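Local coordinates for protein phosphatase 2C (Toxoplasma gondii, PDB 3D8K) that probably dephosphorylates phosphoserine and phosphothreonine residues of proteins, as a metal-dependent phosphatase of the PP2C family that uses manganese, at residues 192-204 with 217-229. Sequence-based numbering, arbitrary orientation.
With SO4 (sulfate ion), chain G.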
loop_
_atom_site.group_PDB
_atom_site.type_symbol
_atom_site.label_atom_id
_atom_site.label_comp_id
_atom_site.label_asym_id
_atom_site.label_seq_id
_atom_site.Cartn_x
_atom_site.Cartn_y
_atom_site.Cartn_z
ATOM N N PRO C 192 -24.123 33.030 15.796
ATOM C CA PRO C 192 -23.007 33.568 16.579
ATOM C C PRO C 192 -23.304 33.677 18.081
ATOM O O PRO C 192 -24.444 33.933 18.496
ATOM C CB PRO C 192 -22.745 34.921 15.915
ATOM C CG PRO C 192 -24.111 35.333 15.445
ATOM C CD PRO C 192 -24.687 34.049 14.894
ATOM N N HIS C 193 -22.265 33.465 18.887
ATOM C CA HIS C 193 -22.366 33.529 20.348
ATOM C C HIS C 193 -21.972 34.906 20.864
ATOM O O HIS C 193 -20.856 35.112 21.316
ATOM C CB HIS C 193 -21.467 32.465 20.961
ATOM C CG HIS C 193 -21.868 31.073 20.609
ATOM N ND1 HIS C 193 -20.982 30.152 20.101
ATOM C CD2 HIS C 193 -23.058 30.435 20.708
ATOM C CE1 HIS C 193 -21.609 29.005 19.904
ATOM N NE2 HIS C 193 -22.872 29.150 20.265
ATOM N N THR C 194 -22.908 35.839 20.806
ATOM C CA THR C 194 -22.656 37.210 21.233
ATOM C C THR C 194 -23.786 37.672 22.135
ATOM O O THR C 194 -24.771 36.952 22.315
ATOM C CB THR C 194 -22.591 38.141 20.005
ATOM O OG1 THR C 194 -23.888 38.688 19.726
ATOM C CG2 THR C 194 -22.146 37.350 18.782
ATOM N N ALA C 195 -23.665 38.874 22.691
ATOM C CA ALA C 195 -24.723 39.377 23.567
ATOM C C ALA C 195 -26.032 39.554 22.794
ATOM O O ALA C 195 -27.114 39.627 23.386
ATOM C CB ALA C 195 -24.308 40.701 24.202
ATOM N N SER C 196 -25.921 39.618 21.471
ATOM C CA SER C 196 -27.082 39.784 20.612
ATOM C C SER C 196 -27.968 38.559 20.676
ATOM O O SER C 196 -29.168 38.652 20.444
ATOM C CB SER C 196 -26.657 40.021 19.160
ATOM O OG SER C 196 -26.147 41.326 18.973
ATOM N N SER C 197 -27.380 37.412 20.998
ATOM C CA SER C 197 -28.139 36.167 21.068
ATOM C C SER C 197 -29.003 36.050 22.316
ATOM O O SER C 197 -28.511 35.705 23.385
ATOM C CB SER C 197 -27.189 34.971 20.998
ATOM O OG SER C 197 -27.884 33.766 21.259
ATOM N N HIS C 198 -30.298 36.322 22.172
ATOM C CA HIS C 198 -31.214 36.243 23.304
ATOM C C HIS C 198 -30.903 35.045 24.190
ATOM O O HIS C 198 -30.874 35.173 25.410
ATOM C CB HIS C 198 -32.670 36.152 22.838
ATOM C CG HIS C 198 -33.656 36.067 23.966
ATOM N ND1 HIS C 198 -33.792 37.063 24.914
ATOM C CD2 HIS C 198 -34.533 35.097 24.315
ATOM C CE1 HIS C 198 -34.708 36.708 25.796
ATOM N NE2 HIS C 198 -35.174 35.519 25.456
ATOM N N LYS C 199 -30.663 33.885 23.587
ATOM C CA LYS C 199 -30.372 32.699 24.380
ATOM C C LYS C 199 -29.044 32.805 25.136
ATOM O O LYS C 199 -28.982 32.512 26.333
ATOM C CB LYS C 199 -30.379 31.449 23.495
ATOM C CG LYS C 199 -31.757 31.081 22.936
ATOM C CD LYS C 199 -32.612 30.290 23.924
ATOM C CE LYS C 199 -32.006 28.911 24.198
ATOM N NZ LYS C 199 -32.826 28.090 25.141
ATOM N N GLU C 200 -27.991 33.234 24.451
ATOM C CA GLU C 200 -26.681 33.361 25.076
ATOM C C GLU C 200 -26.672 34.345 26.236
ATOM O O GLU C 200 -26.278 34.019 27.354
ATOM C CB GLU C 200 -25.653 33.782 24.033
ATOM C CG GLU C 200 -25.311 32.667 23.087
ATOM C CD GLU C 200 -24.749 31.480 23.825
ATOM O OE1 GLU C 200 -23.686 31.628 24.450
ATOM O OE2 GLU C 200 -25.370 30.403 23.793
ATOM N N ARG C 201 -27.095 35.563 25.943
ATOM C CA ARG C 201 -27.170 36.624 26.922
ATOM C C ARG C 201 -27.991 36.101 28.099
ATOM O O ARG C 201 -27.707 36.396 29.258
ATOM C CB ARG C 201 -27.866 37.820 26.282
ATOM C CG ARG C 201 -27.869 39.095 27.082
ATOM C CD ARG C 201 -29.113 39.924 26.741
ATOM N NE ARG C 201 -29.401 39.995 25.307
ATOM C CZ ARG C 201 -30.497 39.501 24.738
ATOM N NH1 ARG C 201 -31.420 38.897 25.474
ATOM N NH2 ARG C 201 -30.671 39.605 23.428
ATOM N N HIS C 202 -29.009 35.312 27.805
ATOM C CA HIS C 202 -29.835 34.785 28.868
ATOM C C HIS C 202 -29.091 33.752 29.712
ATOM O O HIS C 202 -29.046 33.865 30.939
ATOM C CB HIS C 202 -31.111 34.172 28.309
ATOM C CG HIS C 202 -32.191 34.053 29.328
ATOM N ND1 HIS C 202 -32.067 33.255 30.447
ATOM C CD2 HIS C 202 -33.378 34.694 29.451
ATOM C CE1 HIS C 202 -33.129 33.412 31.217
ATOM N NE2 HIS C 202 -33.940 34.281 30.636
ATOM N N ARG C 203 -28.511 32.748 29.058
ATOM C CA ARG C 203 -27.757 31.718 29.762
ATOM C C ARG C 203 -26.760 32.357 30.714
ATOM O O ARG C 203 -26.808 32.138 31.922
ATOM C CB ARG C 203 -26.987 30.833 28.773
ATOM C CG ARG C 203 -26.009 29.873 29.455
ATOM C CD ARG C 203 -25.340 28.932 28.476
ATOM N NE ARG C 203 -24.513 29.650 27.513
ATOM C CZ ARG C 203 -23.390 30.282 27.831
ATOM N NH1 ARG C 203 -22.964 30.272 29.084
ATOM N NH2 ARG C 203 -22.707 30.937 26.903
ATOM N N VAL C 204 -25.855 33.148 30.152
ATOM C CA VAL C 204 -24.822 33.822 30.923
ATOM C C VAL C 204 -25.363 34.605 32.110
ATOM O O VAL C 204 -24.942 34.384 33.244
ATOM C CB VAL C 204 -24.008 34.801 30.043
ATOM C CG1 VAL C 204 -23.007 35.542 30.890
ATOM C CG2 VAL C 204 -23.300 34.045 28.926
ATOM N N GLU C 217 -17.473 48.505 23.325
ATOM C CA GLU C 217 -18.566 47.532 23.344
ATOM C C GLU C 217 -18.549 46.781 24.654
ATOM O O GLU C 217 -17.614 46.911 25.432
ATOM C CB GLU C 217 -18.488 46.524 22.180
ATOM C CG GLU C 217 -19.692 45.504 22.125
ATOM C CD GLU C 217 -20.947 46.028 21.421
ATOM O OE1 GLU C 217 -21.039 47.236 21.178
ATOM O OE2 GLU C 217 -21.845 45.228 21.108
ATOM N N LEU C 218 -19.588 45.989 24.893
ATOM C CA LEU C 218 -19.675 45.243 26.134
ATOM C C LEU C 218 -19.100 43.838 26.038
ATOM O O LEU C 218 -19.370 43.102 25.096
ATOM C CB LEU C 218 -21.125 45.171 26.616
ATOM C CG LEU C 218 -21.964 44.233 25.767
ATOM C CD1 LEU C 218 -23.342 44.101 26.366
ATOM C CD2 LEU C 218 -22.007 44.775 24.341
ATOM N N LEU C 219 -18.321 43.488 27.057
ATOM C CA LEU C 219 -17.651 42.201 27.161
ATOM C C LEU C 219 -18.159 41.399 28.363
ATOM O O LEU C 219 -18.552 41.970 29.388
ATOM C CB LEU C 219 -16.146 42.438 27.299
ATOM C CG LEU C 219 -15.629 43.540 26.365
ATOM C CD1 LEU C 219 -14.196 43.958 26.711
ATOM C CD2 LEU C 219 -15.738 43.045 24.939
ATOM N N LEU C 220 -18.158 40.075 28.236
ATOM C CA LEU C 220 -18.594 39.229 29.328
ATOM C C LEU C 220 -17.590 39.453 30.477
ATOM O O LEU C 220 -16.370 39.352 30.289
ATOM C CB LEU C 220 -18.622 37.770 28.878
ATOM C CG LEU C 220 -19.464 36.765 29.677
ATOM C CD1 LEU C 220 -19.932 35.657 28.761
ATOM C CD2 LEU C 220 -18.660 36.171 30.825
ATOM N N GLY C 221 -18.111 39.793 31.653
ATOM C CA GLY C 221 -17.248 40.039 32.788
ATOM C C GLY C 221 -16.340 41.231 32.561
ATOM O O GLY C 221 -15.495 41.557 33.391
ATOM N N GLY C 222 -16.504 41.902 31.429
ATOM C CA GLY C 222 -15.656 43.039 31.177
ATOM C C GLY C 222 -14.382 42.623 30.477
ATOM O O GLY C 222 -13.419 43.382 30.468
ATOM N N VAL C 223 -14.336 41.415 29.921
ATOM C CA VAL C 223 -13.138 41.034 29.194
ATOM C C VAL C 223 -13.421 40.248 27.896
ATOM O O VAL C 223 -12.806 40.497 26.868
ATOM C CB VAL C 223 -12.109 40.250 30.122
ATOM C CG1 VAL C 223 -12.398 40.515 31.591
ATOM C CG2 VAL C 223 -12.111 38.769 29.826
ATOM N N VAL C 224 -14.398 39.355 27.919
ATOM C CA VAL C 224 -14.688 38.535 26.755
ATOM C C VAL C 224 -15.596 39.117 25.667
ATOM O O VAL C 224 -16.681 39.627 25.932
ATOM C CB VAL C 224 -15.247 37.198 27.210
ATOM C CG1 VAL C 224 -14.981 36.159 26.159
ATOM C CG2 VAL C 224 -14.590 36.792 28.517
ATOM N N PRO C 225 -15.157 39.020 24.407
ATOM C CA PRO C 225 -15.907 39.532 23.255
ATOM C C PRO C 225 -17.058 38.633 22.815
ATOM O O PRO C 225 -17.886 39.045 22.008
ATOM C CB PRO C 225 -14.843 39.645 22.164
ATOM C CG PRO C 225 -13.532 39.635 22.931
ATOM C CD PRO C 225 -13.790 38.654 24.012
HETATM N N MSE C 226 -17.109 37.413 23.341
HETATM C CA MSE C 226 -18.164 36.463 22.982
HETATM C C MSE C 226 -18.668 35.647 24.185
HETATM O O MSE C 226 -18.134 35.768 25.283
HETATM C CB MSE C 226 -17.648 35.540 21.880
HETATM C CG MSE C 226 -16.341 34.904 22.235
HETATM SE SE MSE C 226 -15.462 34.096 20.675
HETATM C CE MSE C 226 -14.750 35.805 19.985
ATOM N N THR C 227 -19.697 34.824 23.988
ATOM C CA THR C 227 -20.241 34.054 25.098
ATOM C C THR C 227 -19.751 32.605 25.102
ATOM O O THR C 227 -19.988 31.847 26.045
ATOM C CB THR C 227 -21.782 34.105 25.077
ATOM O OG1 THR C 227 -22.255 33.583 23.838
ATOM C CG2 THR C 227 -22.277 35.546 25.217
ATOM N N ARG C 228 -19.055 32.226 24.037
ATOM C CA ARG C 228 -18.524 30.878 23.923
ATOM C C ARG C 228 -17.135 30.904 23.319
ATOM O O ARG C 228 -16.887 31.592 22.324
ATOM C CB ARG C 228 -19.462 30.008 23.099
ATOM C CG ARG C 228 -20.746 29.693 23.849
ATOM C CD ARG C 228 -21.606 28.736 23.083
ATOM N NE ARG C 228 -22.774 28.313 23.839
ATOM C CZ ARG C 228 -23.697 27.475 23.379
ATOM N NH1 ARG C 228 -23.596 26.973 22.158
ATOM N NH2 ARG C 228 -24.716 27.120 24.151
ATOM N N ALA C 229 -16.219 30.175 23.949
ATOM C CA ALA C 229 -14.846 30.147 23.476
ATOM C C ALA C 229 -14.015 29.077 24.178
ATOM O O ALA C 229 -14.510 28.401 25.079
ATOM C CB ALA C 229 -14.220 31.526 23.673
HETATM S S SO4 G . -32.021 40.571 28.516
HETATM O O1 SO4 G . -31.858 40.448 29.970
HETATM O O2 SO4 G . -33.391 41.044 28.222
HETATM O O3 SO4 G . -31.050 41.538 27.996
HETATM O O4 SO4 G . -31.806 39.251 27.902
#
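Thr227 sits where the loop 192-197 and helix 198-206 meet the loop after strand 217-220, an excursion beside the beta-sandwich consistent with the flap subdomain of PP2C enzymes, and a salt-bridge network of Glu200, Arg203 and Arg228 borders its polar side. Its backbone N donates almost straight to His193 O (2.9 Å, 164°). With OG1 placed between the backbone N and carbonyl carbon (chi1 59°), threonine can also turn its hydroxyl to Glu200 OE1, while its methyl faces the apolar side. Arg203 NH2 bridges Glu200 and Thr227, donating to Glu200 OE1 (2.7 Å) on the syn side and to Thr227 O (3.0 Å); helix spacing puts these two charged residues on one face. Glu200 OE2 lies over a face of the Arg228 guanidinium, 3.3 Å from Arg228 NE, so this salt bridge rests on charge alone. Arg228, extended from CG to NE, lays CD over the His193 ring, whose ND1 is hydrogen-bonded to Gly174 N.

Beside this tightly knit polar cluster, branched Val204 and Leu220 pack closely, tip to tip, with Phe211 of strand 211-214 beside the valine. Toward the solvent the packing thins: Ala195, in the type I turn from Thr194 to Ser197, offers only a methyl, CB, 4.1 Å from Leu218 CD1.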